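Local coordinates for methyl-accepting chemotaxis protein, putative (Geobacter sulfurreducens, PDB 3OOV) that probably senses a chemical or other signal through its GAF domain as part of a methyl-accepting chemotaxis receptor, at residues 12-16 against 17-21; 80-83 against 84-88. All coordinates share one frame; numbering follows the deposited sequence.

Contact 1: 12-16 against 17-21; sequences QKSID and VDEVL
S14 and E19 meet across the start of a helix, where an ST turn runs into an N-cap and connects helix 7-13 to helix 17-31 of this GAF domain. The tight part gathers round S14, which is buried. Its OG lies anti to the backbone N (chi1 172°) and works in two directions: it donates to E19 OE2 at 2.7 Å, meeting the anti lone pair of that oxygen, and it accepts from D16 N at 3.0 Å, the bond that defines the ST turn. V20 CG2 packs against S14 OG, 3.7 Å away, beside the two polar partners. E19 reaches back to it with an extended chain, CG anti to the backbone N (chi1 -176°), and a water links OE2 to I15 N, joining the glutamate to the turn a second time.

The solvent side carries the partly exposed carboxylates of D16, D18 and E19, and of these D18 touches least. D16 caps the helix, and its side chain crosses that of E19 at about a right angle, with D16 CG 3.8 Å from E19 CB. D18 adds a further negative charge, its OD2 4.9 Å from D16 OD2; acidic groups at the N-terminal end of a helix would be expected to interact favourably with its dipole, which may offset their mutual repulsion. Outside the turn, S14 O and I15 O accept from R162 and K167 of helix 143-167, so the turn is tied to the C-terminal helix as well. The capping bond itself runs from E19 N to D16 OD2 at 3.0 Å, with the donor standing well above the carboxylate plane.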
# COMPACT_ATOMS: atom_id res chain seq x y z
N GLN A 12 6.13 -22.67 -14.45
CA GLN A 12 5.29 -23.84 -14.54
C GLN A 12 6.08 -25.15 -14.51
O GLN A 12 5.73 -26.08 -13.80
CB GLN A 12 4.50 -23.68 -15.83
CG GLN A 12 3.05 -24.18 -15.86
CD GLN A 12 2.09 -23.48 -14.87
OE1 GLN A 12 1.20 -22.74 -15.30
NE2 GLN A 12 2.23 -23.77 -13.56
N LYS A 13 7.18 -25.19 -15.25
CA LYS A 13 8.01 -26.40 -15.40
C LYS A 13 8.95 -26.68 -14.23
O LYS A 13 9.50 -27.77 -14.12
CB LYS A 13 8.84 -26.25 -16.68
CG LYS A 13 8.31 -26.94 -17.91
CD LYS A 13 8.86 -28.42 -17.90
CE LYS A 13 9.22 -28.90 -19.32
NZ LYS A 13 10.36 -28.12 -19.95
N SER A 14 9.14 -25.71 -13.35
CA SER A 14 10.09 -25.88 -12.25
C SER A 14 9.42 -26.41 -10.98
O SER A 14 8.26 -26.12 -10.73
CB SER A 14 10.77 -24.54 -11.92
OG SER A 14 11.55 -24.68 -10.75
N ILE A 15 10.18 -27.16 -10.20
CA ILE A 15 9.76 -27.63 -8.90
C ILE A 15 10.85 -27.24 -7.83
O ILE A 15 10.97 -27.86 -6.78
CB ILE A 15 9.35 -29.19 -8.90
CG1 ILE A 15 10.50 -30.08 -9.38
CG2 ILE A 15 8.06 -29.45 -9.75
CD1 ILE A 15 10.42 -31.52 -8.84
N ASP A 16 11.62 -26.18 -8.14
CA ASP A 16 12.64 -25.60 -7.25
C ASP A 16 12.23 -24.11 -7.00
O ASP A 16 12.40 -23.23 -7.89
CB ASP A 16 14.01 -25.71 -7.93
CG ASP A 16 15.13 -25.00 -7.18
OD1 ASP A 16 16.29 -25.47 -7.28
OD2 ASP A 16 14.88 -23.97 -6.54
N VAL A 17 11.69 -23.85 -5.81
CA VAL A 17 11.26 -22.50 -5.36
C VAL A 17 12.25 -21.37 -5.78
O VAL A 17 11.86 -20.42 -6.45
CB VAL A 17 10.92 -22.45 -3.83
CG1 VAL A 17 10.83 -20.93 -3.27
CG2 VAL A 17 9.66 -23.26 -3.52
N ASP A 18 13.52 -21.53 -5.48
CA ASP A 18 14.51 -20.51 -5.75
C ASP A 18 14.66 -20.28 -7.23
O ASP A 18 14.87 -19.12 -7.69
CB ASP A 18 15.84 -20.91 -5.15
CG ASP A 18 15.86 -20.76 -3.65
OD1 ASP A 18 14.85 -20.29 -3.05
OD2 ASP A 18 16.91 -21.09 -3.07
N GLU A 19 14.59 -21.38 -8.00
CA GLU A 19 14.63 -21.24 -9.45
C GLU A 19 13.44 -20.42 -9.97
O GLU A 19 13.58 -19.61 -10.88
CB GLU A 19 14.69 -22.63 -10.08
CG GLU A 19 14.83 -22.70 -11.57
CD GLU A 19 14.96 -24.16 -12.03
OE1 GLU A 19 16.08 -24.51 -12.48
OE2 GLU A 19 13.97 -24.94 -11.90
N VAL A 20 12.27 -20.64 -9.38
CA VAL A 20 11.08 -19.94 -9.78
C VAL A 20 11.23 -18.44 -9.45
O VAL A 20 10.74 -17.59 -10.18
CB VAL A 20 9.89 -20.46 -9.04
CG1 VAL A 20 8.69 -19.47 -9.06
CG2 VAL A 20 9.47 -21.86 -9.61
N LEU A 21 11.88 -18.16 -8.33
CA LEU A 21 12.12 -16.80 -7.89
C LEU A 21 13.15 -16.16 -8.85
O LEU A 21 12.89 -15.07 -9.35
CB LEU A 21 12.62 -16.81 -6.45
CG LEU A 21 11.49 -17.30 -5.52
CD1 LEU A 21 11.97 -17.36 -4.08
CD2 LEU A 21 10.21 -16.42 -5.59
O HOH W 1 12.93 -27.90 -11.18

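Contact 2: 80-83 against 84-88; sequences FTDR and QVYMI
Y86 lays the edge of its ring against the carboxylate of D82, four residues back, and the two are joined by a short hydrogen bond in which Y86 OH donates to D82 OD2 at 2.6 Å. The oxygen lies near the plane of the ring, at its hydroxyl end, and the phenol comes to it on the anti side, somewhat out of the carboxylate plane. Carboxylate and ring planes are turned 41° apart, so the groups meet at their polar ends without stacking. D82 sets its CG beside its own backbone N (chi1 -61°), which directs the carboxylate toward the incoming strand. The bond pairs two polar ends buried in the dimer: F98 of the second subunit packs on D82, while V75, K78 and C79 of helix 74-82 pack on the tyrosine.

A second link runs over the backbone. Q84 folds its chain back at chi2 and brings NE2 to D82 O at 3.3 Å, a longer bond, bent to 139° at the hydrogen, whose donor is tilted from the carbonyl plane. The other end of this amide faces a different partner: Q84 OE1 accepts from M87 N of the second subunit. One side chain therefore spans the helix end and the dimer interface. The guanidinium of R83 leaves the turn for the second subunit, where NH2 bonds to A93 O and the group makes a cation-pi contact with Y94. Along strand 86-88, Y86 and I88 hydrogen-bond through their backbones to I117 and F115. The whole is a helix-to-strand connection, closed by a residue in left-handed helical conformation (R83), which delivers the outermost strand, within this chain, of the antiparallel GAF sheet.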
# COMPACT_ATOMS: atom_id res chain seq x y z
N PHE A 80 6.87 -6.77 5.03
CA PHE A 80 6.70 -8.19 5.38
C PHE A 80 5.63 -8.33 6.51
O PHE A 80 4.69 -9.13 6.38
CB PHE A 80 8.03 -8.77 5.87
CG PHE A 80 7.95 -10.23 6.19
CD1 PHE A 80 8.15 -11.19 5.17
CD2 PHE A 80 7.68 -10.66 7.49
CE1 PHE A 80 8.07 -12.54 5.45
CE2 PHE A 80 7.60 -12.02 7.80
CZ PHE A 80 7.82 -12.96 6.78
N THR A 81 5.77 -7.53 7.56
CA THR A 81 4.85 -7.56 8.72
C THR A 81 3.39 -7.17 8.36
O THR A 81 2.44 -7.82 8.77
CB THR A 81 5.45 -6.71 9.88
OG1 THR A 81 6.81 -7.16 10.12
CG2 THR A 81 4.81 -7.00 11.17
N ASP A 82 3.22 -6.12 7.56
CA ASP A 82 1.90 -5.56 7.28
C ASP A 82 1.29 -6.13 6.00
O ASP A 82 0.16 -5.77 5.63
CB ASP A 82 2.01 -4.04 7.06
CG ASP A 82 2.54 -3.27 8.27
OD1 ASP A 82 2.71 -3.85 9.36
OD2 ASP A 82 2.82 -2.04 8.10
N ARG A 83 2.06 -6.92 5.26
CA ARG A 83 1.63 -7.45 3.92
C ARG A 83 1.12 -6.31 3.04
O ARG A 83 0.13 -6.42 2.35
CB ARG A 83 0.57 -8.56 4.08
CG ARG A 83 1.05 -9.77 4.86
CD ARG A 83 -0.06 -10.88 4.93
NE ARG A 83 -1.01 -10.66 6.03
CZ ARG A 83 -2.32 -10.51 5.89
NH1 ARG A 83 -2.91 -10.54 4.68
NH2 ARG A 83 -3.05 -10.32 6.98
N GLN A 84 1.81 -5.20 3.08
CA GLN A 84 1.38 -4.05 2.32
C GLN A 84 2.50 -3.67 1.31
O GLN A 84 3.68 -3.74 1.64
CB GLN A 84 1.03 -2.88 3.26
CG GLN A 84 -0.25 -2.07 2.86
CD GLN A 84 -1.55 -2.89 2.82
OE1 GLN A 84 -2.39 -2.70 1.92
NE2 GLN A 84 -1.73 -3.84 3.79
N VAL A 85 2.11 -3.33 0.08
CA VAL A 85 2.99 -2.67 -0.92
C VAL A 85 3.39 -1.33 -0.35
O VAL A 85 2.50 -0.52 0.05
CB VAL A 85 2.30 -2.50 -2.26
CG1 VAL A 85 3.22 -1.75 -3.28
CG2 VAL A 85 1.88 -3.86 -2.81
N TYR A 86 4.71 -1.11 -0.27
CA TYR A 86 5.26 0.20 0.11
C TYR A 86 5.87 0.81 -1.14
O TYR A 86 6.80 0.25 -1.71
CB TYR A 86 6.31 0.15 1.23
CG TYR A 86 5.67 0.08 2.62
CD1 TYR A 86 5.41 1.23 3.37
CD2 TYR A 86 5.28 -1.17 3.16
CE1 TYR A 86 4.83 1.12 4.69
CE2 TYR A 86 4.62 -1.27 4.42
CZ TYR A 86 4.42 -0.14 5.18
OH TYR A 86 3.77 -0.30 6.42
N MSE A 87 5.32 1.92 -1.59
CA MSE A 87 5.90 2.55 -2.75
C MSE A 87 6.57 3.81 -2.29
O MSE A 87 5.93 4.70 -1.73
CB MSE A 87 4.92 2.69 -3.92
CG MSE A 87 3.56 3.26 -3.65
SE MSE A 87 2.45 3.13 -5.33
CE MSE A 87 3.82 3.64 -6.60
N ILE A 88 7.90 3.81 -2.37
CA ILE A 88 8.71 4.80 -1.68
C ILE A 88 9.41 5.63 -2.77
O ILE A 88 10.38 5.19 -3.38
CB ILE A 88 9.73 4.16 -0.70
CG1 ILE A 88 9.02 3.23 0.32
CG2 ILE A 88 10.53 5.25 0.09
CD1 ILE A 88 8.20 3.97 1.35

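In the fold
From the N terminus, helix 7-13 ends at contact 1, which closes the short turn into helix 17-31. The chain then lays down strands 36-42, 48-55 and 66-68 before helix 74-82 ends at contact 2, the turn into strand 86-88. The contacts lie in series, neither nested nor crossing, on opposite sides of the chain's centre, with their centres about 24 Å apart. Helix 143-167 serves both neighbourhoods: R162, L166 and K167 meet the first turn, whereas V146 and K150 pack on V85 of the second. Contact 1 thus joins two N-terminal helices, while contact 2 brings a helix to the outermost strand of this chain's sheet and to the second subunit.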